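Local coordinates for protein cytidylyltransferase (Leptospira borgpetersenii serovar Hardjo-bovis, PDB 6OEW) that probably transfers a nucleotidyl group, most likely cytidylyl, from a nucleoside triphosphate to an acceptor, and binds magnesium, at residues Q16-S21 with L57-N62; Y197-D202 with D226-I231. All blocks are in the same frame, centred on the assembly; numbering follows the deposited sequence. Where two conformers were deposited one is given.

Contact 1 of 2, residues Q16-S21 with L57-N62; sequences QARMGS and LTTEEN
Leu57 pairs with Gln16 where strands 54-59 and 11-16 run parallel in the central sheet, and their side chains leave on the same face, toward helix 86-96. The carbonyl oxygen of Leu57 accepts from the residue after Gln16: Ala17 N lies 3.0 Å from Leu57 O, with 161° at the hydrogen. Gln16 adds a CA-H...O contact to the same oxygen, Gln16 CA to Leu57 O 3.3 Å.

At Thr58 the side chain bonds across. A chi1 of -170° turns OG1 anti to the backbone N, and Thr58 OG1 donates to Ala17 O over 2.7 Å.

Thr59 does two jobs. OG1 accepts from the backbone N of Glu61, making an ST turn, and Asp64 is its other partner. CG2 lies over one face of the Arg18 guanidinium, toward the rim, with Thr59 CG2 3.8 Å from Arg18 NE; Gly20 O stands above the opposite face, also off-centre.

Glu61 comes to the edge of that same guanidinium, near its plane, with the carboxylate turned 77° against it. Glu61 OE1 to Arg18 NH2 is 3.8 Å, a long salt bridge; Glu61 is exposed and was modelled in two conformers. Asp64 is a further neighbour of the Arg18 side chain.

The contact therefore grades from firm backbone and hydroxyl bonds at the buried end to a loose ion pair at the surface: the start of the loop after strand 11-16 is held, while the pairing of Arg18 with Glu61 is long and probably weak, and the Glu61 end is variable.

Contact 2 of 2, residues Y197-D202 with D226-I231; sequences YRLTID and DLIEVI
Tyr197 lays its ring beside Ile228 and Ile231 of helix 224-233, part of the buried apolar layer by which the C-terminal region of this GT-A-type cytidylyltransferase covers the segment leading from strand 185-187 to helix 204-214. The closest approach of the ring is Tyr197 CE1 to Ile231 CG2, 3.5 Å, and the methyl meets it obliquely as the two side chains run antiparallel alongside one another. The other ring carbon ortho to the hydroxyl, Tyr197 CE2, is 4.2 Å from Ile228 CG2, again obliquely. The phenol oxygen finds its polar partner further along the same helix, in Lys232.

Two residues on, Leu199 also points at the helix. Its CG is anti to the carbonyl carbon (chi1 -62°), and beyond it CD1 reaches in among three side chains. The tightest of these meetings is tip to tip with Leu227, where Leu199 CD1 and Leu227 CD2 are 3.6 Å apart. Ile231 also comes tip to tip, Ile231 CD1 lying 4.1 Å from Leu199 CD1 and about as far from Leu199 CD2. Ile228 CD1 completes the group around the CD1 methyl of Leu199.

No direct hydrogen bond crosses between the segments, so apart from water the contact rests on shape and hydrophobic burial. Leu227, Ile228 and Ile231, within about one turn, supply the helix's side of this contact. At its polar margin a single water spans the two sides: it donates to Ile231 O at 3.0 Å and lies 3.3 Å from Tyr197 OH.

In the fold
Both segments of contact 1 come earlier in the chain than those of contact 2. The centres of the two contacts are about 25 Å apart and their nearest atoms about 7 Å, without touching. Contact 1 joins the ends of two neighbouring parallel strands in the central sheet; contact 2 sits outside that sheet, against helix 224-233. Contact 1 lies nearer the metal: the side chain of Gln16 is about 7 Å from the bound magnesium and that of Leu199 about 11 Å, while Thr200 hydrogen-bonds the backbone oxygen of Asp108, a magnesium-binding residue in this protein. A salt bridge from Lys27 to Asp202 ties the loop after strand 11-16 to segment 197-202.

Contact 1 of 2, residues Q16-S21 with L57-N62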
loop_
_atom_site.group_PDB
_atom_site.type_symbol
_atom_site.label_atom_id
_atom_site.label_comp_id
_atom_site.label_asym_id
_atom_site.label_seq_id
_atom_site.Cartn_x
_atom_site.Cartn_y
_atom_site.Cartn_z
ATOM N N GLN A 16 -2.246 -6.019 1.725
ATOM C CA GLN A 16 -3.450 -6.745 1.346
ATOM C C GLN A 16 -3.545 -6.830 -0.172
ATOM O O GLN A 16 -3.377 -5.831 -0.884
ATOM C CB GLN A 16 -4.699 -6.092 1.942
ATOM C CG GLN A 16 -4.898 -4.650 1.537
ATOM C CD GLN A 16 -6.241 -4.115 1.992
ATOM O OE1 GLN A 16 -6.367 -3.573 3.083
ATOM N NE2 GLN A 16 -7.260 -4.278 1.146
ATOM N N ALA A 17 -3.773 -8.038 -0.673
ATOM C CA ALA A 17 -3.855 -8.234 -2.115
ATOM C C ALA A 17 -4.716 -9.452 -2.371
ATOM O O ALA A 17 -4.693 -10.408 -1.593
ATOM C CB ALA A 17 -2.478 -8.449 -2.755
ATOM N N ARG A 18 -5.490 -9.408 -3.456
ATOM C CA ARG A 18 -6.309 -10.550 -3.835
ATOM C C ARG A 18 -6.580 -10.504 -5.330
ATOM O O ARG A 18 -6.581 -9.433 -5.948
ATOM C CB ARG A 18 -7.652 -10.596 -3.083
ATOM C CG ARG A 18 -8.615 -9.497 -3.516
ATOM C CD ARG A 18 -9.869 -9.496 -2.657
ATOM N NE ARG A 18 -10.684 -10.691 -2.877
ATOM C CZ ARG A 18 -11.877 -10.900 -2.327
ATOM N NH1 ARG A 18 -12.399 -9.999 -1.504
ATOM N NH2 ARG A 18 -12.552 -12.018 -2.603
ATOM N N MET A 19 -6.813 -11.694 -5.898
ATOM C CA MET A 19 -7.128 -11.802 -7.319
ATOM C C MET A 19 -8.524 -11.270 -7.602
ATOM O O MET A 19 -8.737 -10.563 -8.594
ATOM C CB MET A 19 -7.008 -13.265 -7.776
ATOM C CG MET A 19 -5.538 -13.765 -7.839
ATOM S SD MET A 19 -4.610 -13.016 -9.203
ATOM C CE MET A 19 -5.341 -13.965 -10.578
ATOM N N GLY A 20 -9.479 -11.570 -6.726
ATOM C CA GLY A 20 -10.850 -11.133 -6.929
ATOM C C GLY A 20 -11.093 -9.708 -6.480
ATOM O O GLY A 20 -12.085 -9.434 -5.794
ATOM N N SER A 21 -10.188 -8.795 -6.846
ATOM C CA SER A 21 -10.346 -7.402 -6.462
ATOM C C SER A 21 -11.610 -6.815 -7.081
ATOM O O SER A 21 -12.052 -7.217 -8.157
ATOM C CB SER A 21 -9.109 -6.573 -6.868
ATOM O OG SER A 21 -8.739 -6.729 -8.253
ATOM N N LEU A 57 -1.137 -10.360 2.725
ATOM C CA LEU A 57 -2.364 -10.796 3.365
ATOM C C LEU A 57 -3.394 -10.982 2.259
ATOM O O LEU A 57 -3.811 -10.005 1.632
ATOM C CB LEU A 57 -2.866 -9.772 4.365
ATOM C CG LEU A 57 -2.277 -9.731 5.783
ATOM C CD1 LEU A 57 -0.748 -9.633 5.736
ATOM C CD2 LEU A 57 -2.902 -8.556 6.502
ATOM N N THR A 58 -3.844 -12.217 2.054
ATOM C CA THR A 58 -4.803 -12.459 0.979
ATOM C C THR A 58 -5.945 -13.317 1.528
ATOM O O THR A 58 -6.085 -13.451 2.750
ATOM C CB THR A 58 -4.083 -13.095 -0.224
ATOM O OG1 THR A 58 -4.956 -13.131 -1.372
ATOM C CG2 THR A 58 -3.585 -14.509 0.111
ATOM N N THR A 59 -6.803 -13.860 0.664
ATOM C CA THR A 59 -7.930 -14.652 1.134
ATOM C C THR A 59 -7.607 -16.138 1.050
ATOM O O THR A 59 -6.588 -16.552 0.497
ATOM C CB THR A 59 -9.216 -14.386 0.325
ATOM O OG1 THR A 59 -9.221 -15.254 -0.810
ATOM C CG2 THR A 59 -9.281 -12.927 -0.163
ATOM N N GLU A 60 -8.527 -16.937 1.569
ATOM C CA GLU A 60 -8.444 -18.390 1.534
ATOM C C GLU A 60 -9.066 -18.988 0.281
ATOM O O GLU A 60 -9.076 -20.219 0.137
ATOM C CB GLU A 60 -9.131 -18.984 2.766
ATOM C CG GLU A 60 -8.528 -18.475 4.088
ATOM C CD GLU A 60 -9.093 -19.201 5.303
ATOM O OE1 GLU A 60 -9.558 -18.532 6.257
ATOM O OE2 GLU A 60 -9.068 -20.444 5.299
ATOM N N GLU A 61 -9.589 -18.154 -0.610
ATOM C CA GLU A 61 -10.219 -18.672 -1.815
ATOM C C GLU A 61 -9.164 -19.243 -2.757
ATOM O O GLU A 61 -8.023 -18.772 -2.816
ATOM C CB GLU A 61 -11.035 -17.576 -2.496
ATOM C CG GLU A 61 -12.251 -17.176 -1.663
ATOM C CD GLU A 61 -13.072 -16.065 -2.280
ATOM O OE1 GLU A 61 -12.879 -15.744 -3.474
ATOM O OE2 GLU A 61 -13.931 -15.515 -1.559
ATOM N N ASN A 62 -9.565 -20.290 -3.488
ATOM C CA ASN A 62 -8.635 -21.002 -4.366
ATOM C C ASN A 62 -7.942 -20.073 -5.358
ATOM O O ASN A 62 -6.772 -20.296 -5.698
ATOM C CB ASN A 62 -9.375 -22.122 -5.104
ATOM C CG ASN A 62 -9.644 -23.329 -4.202
ATOM O OD1 ASN A 62 -8.876 -23.617 -3.275
ATOM N ND2 ASN A 62 -10.730 -24.028 -4.467
#

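Contact 2 of 2, residues Y197-D202 with D226-I231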
loop_
_atom_site.group_PDB
_atom_site.type_symbol
_atom_site.label_atom_id
_atom_site.label_comp_id
_atom_site.label_asym_id
_atom_site.label_seq_id
_atom_site.Cartn_x
_atom_site.Cartn_y
_atom_site.Cartn_z
ATOM N N TYR A 197 -1.870 13.196 -10.390
ATOM C CA TYR A 197 -1.358 12.002 -11.045
ATOM C C TYR A 197 -1.944 10.753 -10.400
ATOM O O TYR A 197 -2.027 10.645 -9.173
ATOM C CB TYR A 197 0.168 11.959 -10.992
ATOM C CG TYR A 197 0.818 13.101 -11.737
ATOM C CD1 TYR A 197 0.766 13.175 -13.133
ATOM C CD2 TYR A 197 1.470 14.115 -11.053
ATOM C CE1 TYR A 197 1.359 14.237 -13.812
ATOM C CE2 TYR A 197 2.065 15.173 -11.721
ATOM C CZ TYR A 197 2.009 15.230 -13.097
ATOM O OH TYR A 197 2.601 16.286 -13.758
ATOM N N ARG A 198 -2.348 9.809 -11.233
ATOM C CA ARG A 198 -2.941 8.566 -10.764
ATOM C C ARG A 198 -2.007 7.418 -11.110
ATOM O O ARG A 198 -1.831 7.085 -12.282
ATOM C CB ARG A 198 -4.313 8.347 -11.391
ATOM C CG ARG A 198 -4.923 7.013 -10.986
ATOM C CD ARG A 198 -6.301 6.832 -11.653
ATOM N NE ARG A 198 -7.306 7.683 -11.024
ATOM C CZ ARG A 198 -7.998 7.347 -9.934
ATOM N NH1 ARG A 198 -7.802 6.168 -9.334
ATOM N NH2 ARG A 198 -8.893 8.197 -9.435
ATOM N N LEU A 199 -1.413 6.811 -10.092
ATOM C CA LEU A 199 -0.441 5.748 -10.301
ATOM C C LEU A 199 -0.855 4.476 -9.570
ATOM O O LEU A 199 -0.016 3.633 -9.239
ATOM C CB LEU A 199 0.958 6.226 -9.877
ATOM C CG LEU A 199 1.437 7.424 -10.718
ATOM C CD1 LEU A 199 2.743 8.013 -10.201
ATOM C CD2 LEU A 199 1.568 7.037 -12.188
ATOM N N THR A 200 -2.144 4.320 -9.319
ATOM C CA THR A 200 -2.684 3.072 -8.818
ATOM C C THR A 200 -3.261 2.296 -10.002
ATOM O O THR A 200 -3.398 2.840 -11.108
ATOM C CB THR A 200 -3.736 3.364 -7.742
ATOM O OG1 THR A 200 -4.257 2.143 -7.216
ATOM C CG2 THR A 200 -4.833 4.227 -8.301
ATOM N N ILE A 201 -3.510 1.003 -9.806
ATOM C CA ILE A 201 -4.021 0.171 -10.900
ATOM C C ILE A 201 -5.430 -0.295 -10.548
ATOM O O ILE A 201 -5.638 -1.130 -9.655
ATOM C CB ILE A 201 -3.091 -1.005 -11.234
ATOM C CG1 ILE A 201 -3.725 -1.847 -12.351
ATOM C CG2 ILE A 201 -2.728 -1.842 -9.981
ATOM C CD1 ILE A 201 -2.723 -2.543 -13.209
ATOM N N ASP A 202 -6.401 0.287 -11.243
ATOM C CA ASP A 202 -7.789 -0.102 -11.173
ATOM C C ASP A 202 -8.421 -0.271 -12.545
ATOM O O ASP A 202 -9.508 -0.844 -12.622
ATOM C CB ASP A 202 -8.606 0.932 -10.393
ATOM C CG ASP A 202 -8.294 0.927 -8.915
ATOM O OD1 ASP A 202 -8.443 -0.144 -8.269
ATOM O OD2 ASP A 202 -7.910 2.006 -8.414
ATOM N N ASP A 226 11.902 10.771 -8.871
ATOM C CA ASP A 226 12.382 10.460 -10.224
ATOM C C ASP A 226 11.214 10.203 -11.167
ATOM O O ASP A 226 11.225 10.638 -12.324
ATOM C CB ASP A 226 13.282 9.220 -10.237
ATOM C CG ASP A 226 14.502 9.362 -9.369
ATOM O OD1 ASP A 226 15.003 8.316 -8.892
ATOM O OD2 ASP A 226 14.940 10.504 -9.149
ATOM N N LEU A 227 10.206 9.491 -10.669
ATOM C CA LEU A 227 9.046 9.089 -11.459
ATOM C C LEU A 227 8.210 10.293 -11.871
ATOM O O LEU A 227 7.784 10.399 -13.028
ATOM C CB LEU A 227 8.210 8.101 -10.641
ATOM C CG LEU A 227 6.889 7.586 -11.219
ATOM C CD1 LEU A 227 7.143 6.808 -12.499
ATOM C CD2 LEU A 227 6.147 6.712 -10.202
ATOM N N ILE A 228 7.943 11.198 -10.930
ATOM C CA ILE A 228 7.190 12.403 -11.264
ATOM C C ILE A 228 7.965 13.264 -12.252
ATOM O O ILE A 228 7.380 13.860 -13.163
ATOM C CB ILE A 228 6.831 13.186 -9.990
ATOM C CG1 ILE A 228 6.096 12.278 -8.997
ATOM C CG2 ILE A 228 5.998 14.417 -10.339
ATOM C CD1 ILE A 228 4.841 11.633 -9.566
ATOM N N GLU A 229 9.293 13.352 -12.096
ATOM C CA GLU A 229 10.071 14.167 -13.027
ATOM C C GLU A 229 10.046 13.583 -14.432
ATOM O O GLU A 229 9.987 14.328 -15.413
ATOM C CB GLU A 229 11.508 14.326 -12.530
ATOM C CG GLU A 229 11.638 15.281 -11.352
ATOM C CD GLU A 229 11.092 16.674 -11.653
ATOM O OE1 GLU A 229 11.213 17.138 -12.810
ATOM O OE2 GLU A 229 10.533 17.303 -10.729
ATOM N N VAL A 230 10.065 12.255 -14.551
ATOM C CA VAL A 230 9.982 11.630 -15.869
ATOM C C VAL A 230 8.604 11.854 -16.494
ATOM O O VAL A 230 8.494 12.121 -17.698
ATOM C CB VAL A 230 10.333 10.132 -15.769
ATOM C CG1 VAL A 230 9.750 9.358 -16.931
ATOM C CG2 VAL A 230 11.839 9.953 -15.746
ATOM N N ILE A 231 7.537 11.747 -15.695
ATOM C CA ILE A 231 6.188 12.051 -16.177
ATOM C C ILE A 231 6.090 13.512 -16.605
ATOM O O ILE A 231 5.486 13.839 -17.639
ATOM C CB ILE A 231 5.140 11.710 -15.098
ATOM C CG1 ILE A 231 5.060 10.198 -14.849
ATOM C CG2 ILE A 231 3.777 12.270 -15.484
ATOM C CD1 ILE A 231 4.306 9.795 -13.568
HETATM O O HOH W 1 3.157 15.625 -16.910
#